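FAD-binding oxidoreductase (Gulosibacter chungangensis, PDB 7PBG) oxidises 4-ethylphenol, a 4-alkylphenol, with a covalently attached FAD, a dehydrogenation that yields 4-vinylphenol. Local coordinates at residues A[410-415]-A[436-441]; A[65-70]-A[225-230]. One frame throughout, in Å; residues are numbered along the deposited sequence.

Contact 1. Residues A[410-415]-A[436-441]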
ATOM      1  N   ALA A 410      11.662 -20.027  17.806  1.00 23.00           N
ATOM      2  CA  ALA A 410      11.690 -21.181  18.735  1.00 24.23           C
ATOM      3  C   ALA A 410      11.405 -20.713  20.151  1.00 24.95           C
ATOM      4  O   ALA A 410      10.728 -21.427  20.863  1.00 24.18           O
ATOM      5  CB  ALA A 410      12.997 -21.914  18.638  1.00 23.35           C
ATOM      6  N   LYS A 411      11.894 -19.545  20.544  1.00 22.97           N
ATOM      7  CA  LYS A 411      11.653 -19.059  21.922  1.00 25.17           C
ATOM      8  C   LYS A 411      10.177 -18.720  22.061  1.00 24.68           C
ATOM      9  O   LYS A 411       9.571 -19.103  23.092  1.00 23.59           O
ATOM     10  CB  LYS A 411      12.520 -17.861  22.324  1.00 26.03           C
ATOM     11  N   GLN A 412       9.596 -18.017  21.091  1.00 25.79           N
ATOM     12  CA  GLN A 412       8.149 -17.739  21.080  1.00 26.83           C
ATOM     13  C   GLN A 412       7.373 -19.046  21.182  1.00 24.29           C
ATOM     14  O   GLN A 412       6.447 -19.126  22.004  1.00 23.13           O
ATOM     15  CB  GLN A 412       7.735 -17.022  19.807  1.00 24.59           C
ATOM     16  CG  GLN A 412       8.078 -15.560  19.843  1.00 26.11           C
ATOM     17  CD  GLN A 412       7.106 -14.804  18.975  1.00 27.70           C
ATOM     18  OE1 GLN A 412       5.951 -14.568  19.362  1.00 30.22           O
ATOM     19  NE2 GLN A 412       7.569 -14.454  17.795  1.00 28.02           N
ATOM     20  N   TYR A 413       7.724 -20.050  20.384  1.00 22.72           N
ATOM     21  CA  TYR A 413       7.044 -21.366  20.443  1.00 23.58           C
ATOM     22  C   TYR A 413       7.127 -21.948  21.855  1.00 23.87           C
ATOM     23  O   TYR A 413       6.081 -22.328  22.409  1.00 24.35           O
ATOM     24  CB  TYR A 413       7.646 -22.385  19.478  1.00 23.36           C
ATOM     25  CG  TYR A 413       6.890 -23.688  19.399  1.00 24.00           C
ATOM     26  CD1 TYR A 413       5.591 -23.695  18.952  1.00 24.91           C
ATOM     27  CD2 TYR A 413       7.439 -24.912  19.766  1.00 27.30           C
ATOM     28  CE1 TYR A 413       4.849 -24.863  18.813  1.00 27.73           C
ATOM     29  CE2 TYR A 413       6.695 -26.094  19.649  1.00 26.66           C
ATOM     30  CZ  TYR A 413       5.405 -26.080  19.136  1.00 32.55           C
ATOM     31  OH  TYR A 413       4.616 -27.211  18.929  1.00 33.03           O
ATOM     32  N   GLU A 414       8.341 -22.083  22.397  1.00 24.49           N
ATOM     33  CA  GLU A 414       8.561 -22.712  23.734  1.00 26.34           C
ATOM     34  C   GLU A 414       7.802 -21.918  24.797  1.00 24.66           C
ATOM     35  O   GLU A 414       7.137 -22.523  25.609  1.00 24.98           O
ATOM     36  CB  GLU A 414      10.054 -22.836  24.060  1.00 30.43           C
ATOM     37  CG  GLU A 414      10.719 -23.944  23.248  1.00 37.04           C
ATOM     38  CD  GLU A 414      10.119 -25.339  23.432  1.00 42.29           C
ATOM     39  OE1 GLU A 414      10.155 -26.157  22.456  1.00 39.39           O
ATOM     40  OE2 GLU A 414       9.616 -25.620  24.552  1.00 45.44           O
ATOM     41  N   ASP A 415       7.901 -20.601  24.783  1.00 23.08           N
ATOM     42  CA  ASP A 415       7.203 -19.750  25.774  1.00 24.11           C
ATOM     43  C   ASP A 415       5.690 -19.954  25.641  1.00 26.30           C
ATOM     44  O   ASP A 415       4.998 -19.959  26.676  1.00 24.96           O
ATOM     45  CB  ASP A 415       7.537 -18.270  25.589  1.00 25.01           C
ATOM     46  CG  ASP A 415       8.947 -17.881  26.044  1.00 29.42           C
ATOM     47  OD1 ASP A 415       9.607 -18.694  26.684  1.00 28.95           O
ATOM     48  OD2 ASP A 415       9.359 -16.756  25.748  1.00 29.89           O
ATOM     49  N   ARG A 436       9.549  -9.778   4.499  1.00 17.66           N
ATOM     50  CA  ARG A 436      10.653  -9.375   5.408  1.00 17.69           C
ATOM     51  C   ARG A 436      10.232  -9.464   6.865  1.00 18.72           C
ATOM     52  O   ARG A 436      11.100  -9.254   7.713  1.00 20.88           O
ATOM     53  CB  ARG A 436      11.076  -7.923   5.161  1.00 18.54           C
ATOM     54  CG  ARG A 436      11.621  -7.674   3.765  1.00 18.59           C
ATOM     55  CD  ARG A 436      11.732  -6.186   3.443  1.00 18.87           C
ATOM     56  NE  ARG A 436      12.568  -5.993   2.281  1.00 18.60           N
ATOM     57  CZ  ARG A 436      12.209  -6.147   1.022  1.00 18.94           C
ATOM     58  NH1 ARG A 436      10.984  -6.495   0.692  1.00 18.91           N
ATOM     59  NH2 ARG A 436      13.100  -5.966   0.063  1.00 20.11           N
ATOM     60  N   GLU A 437       9.003  -9.861   7.131  1.00 19.30           N
ATOM     61  CA  GLU A 437       8.490  -9.851   8.520  1.00 19.18           C
ATOM     62  C   GLU A 437       8.124 -11.264   8.893  1.00 23.06           C
ATOM     63  O   GLU A 437       7.778 -12.053   7.980  1.00 25.31           O
ATOM     64  CB  GLU A 437       7.344  -8.850   8.664  1.00 20.78           C
ATOM     65  CG  GLU A 437       5.959  -9.351   8.310  1.00 22.18           C
ATOM     66  CD  GLU A 437       5.612  -9.668   6.879  1.00 24.53           C
ATOM     67  OE1 GLU A 437       6.534  -9.740   6.029  1.00 24.89           O
ATOM     68  OE2 GLU A 437       4.425  -9.965   6.638  1.00 25.04           O
ATOM     69  N   MET A 438       8.149 -11.541  10.201  1.00 22.93           N
ATOM     70  CA  MET A 438       7.748 -12.872  10.705  1.00 22.17           C
ATOM     71  C   MET A 438       6.483 -12.698  11.541  1.00 22.77           C
ATOM     72  O   MET A 438       6.427 -11.876  12.446  1.00 21.26           O
ATOM     73  CB  MET A 438       8.864 -13.540  11.523  1.00 21.70           C
ATOM     74  CG  MET A 438       8.558 -15.019  11.910  1.00 22.94           C
ATOM     75  SD  MET A 438      10.031 -15.733  12.660  1.00 24.81           S
ATOM     76  CE  MET A 438       9.998 -14.907  14.257  1.00 24.36           C
ATOM     77  N   HIS A 439       5.475 -13.510  11.222  1.00 23.03           N
ATOM     78  CA  HIS A 439       4.286 -13.714  12.055  1.00 21.35           C
ATOM     79  C   HIS A 439       4.376 -15.013  12.849  1.00 22.32           C
ATOM     80  O   HIS A 439       4.795 -16.073  12.314  1.00 21.16           O
ATOM     81  CB  HIS A 439       3.041 -13.766  11.157  1.00 22.68           C
ATOM     82  CG  HIS A 439       2.911 -12.592  10.268  1.00 23.75           C
ATOM     83  ND1 HIS A 439       2.125 -11.499  10.607  1.00 24.95           N
ATOM     84  CD2 HIS A 439       3.450 -12.318   9.061  1.00 26.18           C
ATOM     85  CE1 HIS A 439       2.173 -10.606   9.637  1.00 24.64           C
ATOM     86  NE2 HIS A 439       2.977 -11.089   8.684  1.00 26.11           N
ATOM     87  N   HIS A 440       3.954 -14.916  14.090  1.00 21.98           N
ATOM     88  CA  HIS A 440       3.635 -16.050  14.974  1.00 21.30           C
ATOM     89  C   HIS A 440       2.130 -16.066  15.115  1.00 23.39           C
ATOM     90  O   HIS A 440       1.574 -15.119  15.677  1.00 22.99           O
ATOM     91  CB  HIS A 440       4.385 -15.953  16.292  1.00 22.48           C
ATOM     92  CG  HIS A 440       3.898 -16.901  17.320  1.00 22.28           C
ATOM     93  ND1 HIS A 440       4.052 -16.643  18.655  1.00 24.67           N
ATOM     94  CD2 HIS A 440       3.299 -18.110  17.213  1.00 23.83           C
ATOM     95  CE1 HIS A 440       3.541 -17.649  19.359  1.00 24.88           C
ATOM     96  NE2 HIS A 440       3.090 -18.577  18.480  1.00 25.01           N
ATOM     97  N   ILE A 441       1.460 -17.063  14.564  1.00 22.87           N
ATOM     98  CA  ILE A 441      -0.005 -17.200  14.771  1.00 23.73           C
ATOM     99  C   ILE A 441      -0.255 -18.261  15.855  1.00 21.47           C
ATOM    100  O   ILE A 441       0.093 -19.423  15.671  1.00 23.08           O
ATOM    101  CB  ILE A 441      -0.718 -17.587  13.472  1.00 27.60           C
ATOM    102  CG1 ILE A 441      -0.325 -16.698  12.276  1.00 33.04           C
ATOM    103  CG2 ILE A 441      -2.198 -17.618  13.750  1.00 27.82           C
ATOM    104  CD1 ILE A 441      -0.291 -15.219  12.558  1.00 35.33           C
TER
HETATM  105  O   HOH W   1       6.434 -12.851  15.701  1.00 24.49           O
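Gln412, on helix 406-422, and His440, on strand 438-447, join a helix to the large antiparallel sheet of the FAD-linked oxidase C-terminal domain, and they show how one buried polar pair can tie a helix to the face of an antiparallel sheet. His440 donates from ND1 to Gln412 OE1 over 2.9 Å, the N-H pointing at the oxygen at 155°. The donor stands above the carbonyl plane of the amide, 67° out of it and so not on a lone pair, while OE1 lies near the edge of the imidazole. Amide and ring are turned almost perpendicular, and the two side chains run past each other in opposite directions. On the strand residue, CG is anti to the backbone N (chi1 168°), which carries the ring toward the helix. Both imidazole nitrogens are engaged, since NE2 bonds the hydroxyl of Tyr427; with Phe431 stacked on the ring, its rotation is probably well fixed.

The other end of the amide faces back along the strand. Gln412 NE2 passes CB of His440 at 3.8 Å and approaches the methyl CE of Met438 at 4.3 Å, a loose van der Waals contact; Ala409 and Met259 also touch the methionine side chain. A water accepts from Gln412 NE2 at 2.9 Å and donates a weak bond to the backbone O of Met438 at 3.4 Å.

Contact 2. Residues A[65-70]-A[225-230]. With FAD (flavin-adenine dinucleotide), chain C.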
ATOM      1  N   GLU A  65     -27.683   3.812  -0.343  1.00 20.48           N
ATOM      2  CA  GLU A  65     -28.630   4.848   0.147  1.00 22.47           C
ATOM      3  C   GLU A  65     -29.176   4.440   1.523  1.00 22.84           C
ATOM      4  O   GLU A  65     -29.335   5.323   2.409  1.00 23.03           O
ATOM      5  CB  GLU A  65     -29.760   5.064  -0.856  1.00 26.05           C
ATOM      6  CG  GLU A  65     -30.667   6.215  -0.459  1.00 32.95           C
ATOM      7  CD  GLU A  65     -31.683   6.615  -1.523  1.00 40.01           C
ATOM      8  OE1 GLU A  65     -31.671   6.012  -2.619  1.00 45.56           O
ATOM      9  OE2 GLU A  65     -32.468   7.542  -1.259  1.00 49.39           O
ATOM     10  N   ASP A  66     -29.551   3.176   1.683  1.00 20.46           N
ATOM     11  CA  ASP A  66     -30.071   2.664   2.984  1.00 20.65           C
ATOM     12  C   ASP A  66     -28.994   2.931   4.043  1.00 19.76           C
ATOM     13  O   ASP A  66     -29.291   3.440   5.113  1.00 19.88           O
ATOM     14  CB  ASP A  66     -30.398   1.180   2.965  1.00 21.19           C
ATOM     15  CG  ASP A  66     -31.715   0.829   2.288  1.00 23.12           C
ATOM     16  OD1 ASP A  66     -32.406   1.746   1.795  1.00 23.86           O
ATOM     17  OD2 ASP A  66     -32.047  -0.362   2.288  1.00 23.32           O
ATOM     18  N   VAL A  67     -27.765   2.529   3.779  1.00 18.36           N
ATOM     19  CA  VAL A  67     -26.645   2.814   4.733  1.00 19.88           C
ATOM     20  C   VAL A  67     -26.604   4.310   5.075  1.00 21.62           C
ATOM     21  O   VAL A  67     -26.480   4.673   6.284  1.00 21.38           O
ATOM     22  CB  VAL A  67     -25.297   2.283   4.211  1.00 19.17           C
ATOM     23  CG1 VAL A  67     -24.180   2.646   5.177  1.00 19.75           C
ATOM     24  CG2 VAL A  67     -25.345   0.798   4.039  1.00 18.36           C
ATOM     25  N   GLN A  68     -26.688   5.201   4.087  1.00 19.74           N
ATOM     26  CA  GLN A  68     -26.625   6.661   4.363  1.00 20.28           C
ATOM     27  C   GLN A  68     -27.744   7.069   5.331  1.00 21.72           C
ATOM     28  O   GLN A  68     -27.485   7.852   6.238  1.00 20.61           O
ATOM     29  CB  GLN A  68     -26.754   7.495   3.099  1.00 22.13           C
ATOM     30  CG  GLN A  68     -25.683   7.171   2.079  1.00 24.67           C
ATOM     31  CD  GLN A  68     -25.903   8.003   0.845  1.00 26.27           C
ATOM     32  OE1 GLN A  68     -26.500   7.522  -0.122  1.00 28.08           O
ATOM     33  NE2 GLN A  68     -25.509   9.275   0.915  1.00 27.92           N
ATOM     34  N   VAL A  69     -28.967   6.636   5.066  1.00 21.14           N
ATOM     35  CA  VAL A  69     -30.134   7.079   5.873  1.00 23.80           C
ATOM     36  C   VAL A  69     -29.994   6.495   7.266  1.00 21.63           C
ATOM     37  O   VAL A  69     -30.309   7.219   8.230  1.00 24.04           O
ATOM     38  CB  VAL A  69     -31.508   6.766   5.240  1.00 28.12           C
ATOM     39  CG1 VAL A  69     -31.749   5.315   5.000  1.00 34.76           C
ATOM     40  CG2 VAL A  69     -32.659   7.341   6.072  1.00 31.91           C
ATOM     41  N   ILE A  70     -29.531   5.251   7.408  1.00 20.40           N
ATOM     42  CA  ILE A  70     -29.295   4.649   8.766  1.00 20.75           C
ATOM     43  C   ILE A  70     -28.258   5.481   9.538  1.00 21.80           C
ATOM     44  O   ILE A  70     -28.436   5.764  10.755  1.00 21.99           O
ATOM     45  CB  ILE A  70     -28.860   3.177   8.655  1.00 20.21           C
ATOM     46  CG1 ILE A  70     -30.009   2.298   8.141  1.00 20.58           C
ATOM     47  CG2 ILE A  70     -28.285   2.643   9.961  1.00 22.27           C
ATOM     48  CD1 ILE A  70     -29.530   1.029   7.453  1.00 20.81           C
ATOM     49  N   PHE A 225     -14.174   4.578  10.842  1.00 18.98           N
ATOM     50  CA  PHE A 225     -14.237   5.896  10.166  1.00 19.98           C
ATOM     51  C   PHE A 225     -15.274   5.906   9.040  1.00 20.29           C
ATOM     52  O   PHE A 225     -15.725   6.984   8.613  1.00 22.28           O
ATOM     53  CB  PHE A 225     -12.879   6.276   9.595  1.00 21.57           C
ATOM     54  CG  PHE A 225     -11.754   6.385  10.586  1.00 22.74           C
ATOM     55  CD1 PHE A 225     -11.983   6.581  11.943  1.00 24.38           C
ATOM     56  CD2 PHE A 225     -10.458   6.205  10.150  1.00 24.42           C
ATOM     57  CE1 PHE A 225     -10.915   6.690  12.817  1.00 23.08           C
ATOM     58  CE2 PHE A 225      -9.394   6.297  11.025  1.00 23.33           C
ATOM     59  CZ  PHE A 225      -9.637   6.546  12.351  1.00 25.21           C
ATOM     60  N   GLY A 226     -15.720   4.745   8.602  1.00 20.46           N
ATOM     61  CA  GLY A 226     -16.684   4.719   7.505  1.00 18.55           C
ATOM     62  C   GLY A 226     -17.253   3.349   7.325  1.00 17.36           C
ATOM     63  O   GLY A 226     -16.753   2.403   7.937  1.00 20.88           O
ATOM     64  N   ILE A 227     -18.208   3.245   6.413  1.00 17.89           N
ATOM     65  CA  ILE A 227     -18.876   1.968   6.041  1.00 17.51           C
ATOM     66  C   ILE A 227     -18.677   1.715   4.542  1.00 17.07           C
ATOM     67  O   ILE A 227     -19.163   2.466   3.712  1.00 17.59           O
ATOM     68  CB  ILE A 227     -20.335   1.977   6.491  1.00 18.60           C
ATOM     69  CG1 ILE A 227     -20.454   2.305   7.977  1.00 21.95           C
ATOM     70  CG2 ILE A 227     -21.010   0.673   6.088  1.00 18.89           C
ATOM     71  CD1 ILE A 227     -21.894   2.490   8.436  1.00 23.76           C
ATOM     72  N   CYS A 228     -17.944   0.661   4.192  1.00 16.81           N
ATOM     73  CA  CYS A 228     -17.638   0.340   2.800  1.00 17.22           C
ATOM     74  C   CYS A 228     -18.842  -0.393   2.140  1.00 15.96           C
ATOM     75  O   CYS A 228     -19.419  -1.306   2.756  1.00 17.99           O
ATOM     76  CB  CYS A 228     -16.440  -0.555   2.731  1.00 18.17           C
ATOM     77  SG  CYS A 228     -15.921  -0.839   1.023  1.00 19.55           S
ATOM     78  N   THR A 229     -19.259   0.093   0.978  1.00 18.32           N
ATOM     79  CA  THR A 229     -20.412  -0.481   0.232  1.00 17.57           C
ATOM     80  C   THR A 229     -19.938  -1.114  -1.073  1.00 16.81           C
ATOM     81  O   THR A 229     -20.742  -1.781  -1.750  1.00 18.28           O
ATOM     82  CB  THR A 229     -21.451   0.618   0.036  1.00 20.57           C
ATOM     83  OG1 THR A 229     -20.829   1.684  -0.689  1.00 21.34           O
ATOM     84  CG2 THR A 229     -21.972   1.113   1.367  1.00 20.02           C
ATOM     85  N   ARG A 230     -18.695  -0.921  -1.446  1.00 18.13           N
ATOM     86  CA  ARG A 230     -18.172  -1.454  -2.742  1.00 16.91           C
ATOM     87  C   ARG A 230     -16.666  -1.446  -2.663  1.00 16.86           C
ATOM     88  O   ARG A 230     -16.083  -0.454  -2.109  1.00 18.01           O
ATOM     89  CB  ARG A 230     -18.697  -0.610  -3.914  1.00 17.74           C
ATOM     90  CG  ARG A 230     -18.391  -1.258  -5.263  1.00 18.29           C
ATOM     91  CD  ARG A 230     -18.500  -0.326  -6.447  1.00 20.43           C
ATOM     92  NE  ARG A 230     -19.860   0.149  -6.577  1.00 21.76           N
ATOM     93  CZ  ARG A 230     -20.456   0.486  -7.695  1.00 26.27           C
ATOM     94  NH1 ARG A 230     -19.815   0.414  -8.852  1.00 24.42           N
ATOM     95  NH2 ARG A 230     -21.721   0.860  -7.636  1.00 24.30           N
TER
HETATM   96  PA  FAD C 601     -16.339  -9.178   8.649  1.00 17.83           P
HETATM   97  O1A FAD C 601     -16.650  -9.805   9.970  1.00 19.12           O
HETATM   98  O2A FAD C 601     -17.483  -8.834   7.727  1.00 18.25           O
HETATM   99  O5B FAD C 601     -15.531  -7.861   8.920  1.00 16.85           O
HETATM  100  C5B FAD C 601     -14.468  -7.812   9.861  1.00 16.90           C
HETATM  101  C4B FAD C 601     -14.382  -6.398  10.381  1.00 18.48           C
HETATM  102  O4B FAD C 601     -14.024  -5.478   9.308  1.00 18.57           O
HETATM  103  C3B FAD C 601     -15.681  -5.809  10.954  1.00 18.55           C
HETATM  104  O3B FAD C 601     -15.885  -6.219  12.304  1.00 20.59           O
HETATM  105  C2B FAD C 601     -15.486  -4.301  10.732  1.00 17.53           C
HETATM  106  O2B FAD C 601     -14.672  -3.778  11.765  1.00 19.38           O
HETATM  107  C1B FAD C 601     -14.784  -4.283   9.378  1.00 18.00           C
HETATM  108  N9A FAD C 601     -15.668  -4.242   8.242  1.00 19.11           N
HETATM  109  C8A FAD C 601     -16.042  -5.304   7.481  1.00 18.78           C
HETATM  110  N7A FAD C 601     -16.832  -4.957   6.508  1.00 19.27           N
HETATM  111  C5A FAD C 601     -17.039  -3.608   6.673  1.00 17.77           C
HETATM  112  C6A FAD C 601     -17.748  -2.669   5.918  1.00 18.35           C
HETATM  113  N6A FAD C 601     -18.492  -2.995   4.853  1.00 18.32           N
HETATM  114  N1A FAD C 601     -17.729  -1.389   6.356  1.00 20.84           N
HETATM  115  C2A FAD C 601     -16.972  -1.079   7.440  1.00 20.42           C
HETATM  116  N3A FAD C 601     -16.238  -1.878   8.203  1.00 20.79           N
HETATM  117  C4A FAD C 601     -16.318  -3.148   7.757  1.00 18.14           C
HETATM  118  N1  FAD C 601      -8.181 -14.584   8.741  1.00 17.95           N
HETATM  119  C2  FAD C 601      -7.349 -14.308   7.752  1.00 15.61           C
HETATM  120  O2  FAD C 601      -7.216 -13.130   7.329  1.00 16.24           O
HETATM  121  N3  FAD C 601      -6.679 -15.279   7.104  1.00 17.11           N
HETATM  122  C4  FAD C 601      -6.741 -16.592   7.477  1.00 19.16           C
HETATM  123  O4  FAD C 601      -6.157 -17.456   6.795  1.00 23.78           O
HETATM  124  C4X FAD C 601      -7.563 -16.924   8.537  1.00 20.22           C
HETATM  125  N5  FAD C 601      -7.609 -18.177   8.903  1.00 21.11           N
HETATM  126  C5X FAD C 601      -8.443 -18.479   9.951  1.00 19.81           C
HETATM  127  C6  FAD C 601      -8.530 -19.821  10.347  1.00 20.38           C
HETATM  128  C7  FAD C 601      -9.384 -20.229  11.353  1.00 19.88           C
HETATM  129  C7M FAD C 601      -9.453 -21.694  11.732  1.00 20.17           C
HETATM  130  C8  FAD C 601     -10.194 -19.259  11.982  1.00 19.02           C
HETATM  131  C8M FAD C 601     -11.136 -19.652  13.079  1.00 21.45           C
HETATM  132  C9  FAD C 601     -10.092 -17.930  11.625  1.00 19.25           C
HETATM  133  C9A FAD C 601      -9.234 -17.501  10.595  1.00 17.27           C
HETATM  134  N10 FAD C 601      -9.152 -16.179  10.170  1.00 19.66           N
HETATM  135  C10 FAD C 601      -8.318 -15.848   9.112  1.00 18.36           C
HETATM  136  C1' FAD C 601     -10.014 -15.112  10.742  1.00 17.57           C
HETATM  137  C2' FAD C 601     -11.352 -14.946  10.004  1.00 19.28           C
HETATM  138  O2' FAD C 601     -11.953 -16.251   9.699  1.00 21.73           O
HETATM  139  C3' FAD C 601     -11.270 -14.207   8.652  1.00 18.67           C
HETATM  140  O3' FAD C 601     -10.424 -13.089   8.760  1.00 18.55           O
HETATM  141  C4' FAD C 601     -12.612 -13.748   8.066  1.00 18.94           C
HETATM  142  O4' FAD C 601     -12.500 -13.594   6.642  1.00 22.16           O
HETATM  143  C5' FAD C 601     -13.066 -12.456   8.692  1.00 16.78           C
HETATM  144  O5' FAD C 601     -14.496 -12.362   8.742  1.00 19.89           O
HETATM  145  P   FAD C 601     -15.328 -11.671   7.568  1.00 19.61           P
HETATM  146  O1P FAD C 601     -16.745 -12.154   7.655  1.00 19.52           O
HETATM  147  O2P FAD C 601     -14.568 -11.925   6.305  1.00 19.17           O
HETATM  148  O3P FAD C 601     -15.263 -10.109   7.907  1.00 18.08           O
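Val67 and Ile227 supply most of the apolar contact between helix 64-77 and strand 226-237, and the buried meeting is carried mainly by methyl groups. CG1 of Val67 lies 3.8 Å from CG2 of Ile227 and 4.0 Å from its CD1, so a single valine methyl touches both branches of the isoleucine. The two side chains approach at a slant, and Val67 reaches the strand because CG1 is anti to its backbone N (chi1 178°). Its second methyl, CG2, turns to the next inward-facing strand residue and meets CG2 of Thr229 more loosely at 4.3 Å. Val185 of the neighbouring strand and Pro61 also touch Val67, extending the apolar layer around it.

This is helix-on-sheet packing in the FAD-binding domain of the PCMH-type fold, where the strand has the helix against it and also provides backbone groups for the adenine of the cofactor. Ile227 serves both partners: its CG2, already against the valine, lies 3.9 Å from N1A of FAD.

No hydrogen bond crosses between the two segments; the polar contact with FAD is made by the strand's backbone. Cys228, whose CB is directed away from the helix, reads the adenine edge. Its N donates to N1A of FAD at 3.0 Å, with an N-H...acceptor angle of 154°. Cys228 O accepts from FAD N6A at 2.8 Å, and here the angle is 153°. Two bonds of opposite sense, from one residue, should hold the base in a fixed rotation. Thr229 has a different polar partner: while its methyl faces the helix, OG1 is hydrogen-bonded to the carboxylate of Glu183 on the adjacent strand, with a weak bond to Thr64 at the start of the helix.

Both segments of contact 2 precede those of contact 1 in sequence, and the two contacts lie on opposite sides of the centre of the chain, with their centres 39 Å apart and nearest atoms about 21 Å apart. They share no helix, strand or sheet: 65-70 and 225-230 join a helix to the antiparallel sheet that holds strand 226-237, whereas 410-415 and 436-441 join one to the eight-stranded sheet. The cofactor extends between these regions. The same principle, a helix laid on an antiparallel sheet, thus recurs at two places: beside the adenine end of FAD, and in the domain whose strand 393-402, paired with the strand of contact 1, carries the covalent attachment at His395.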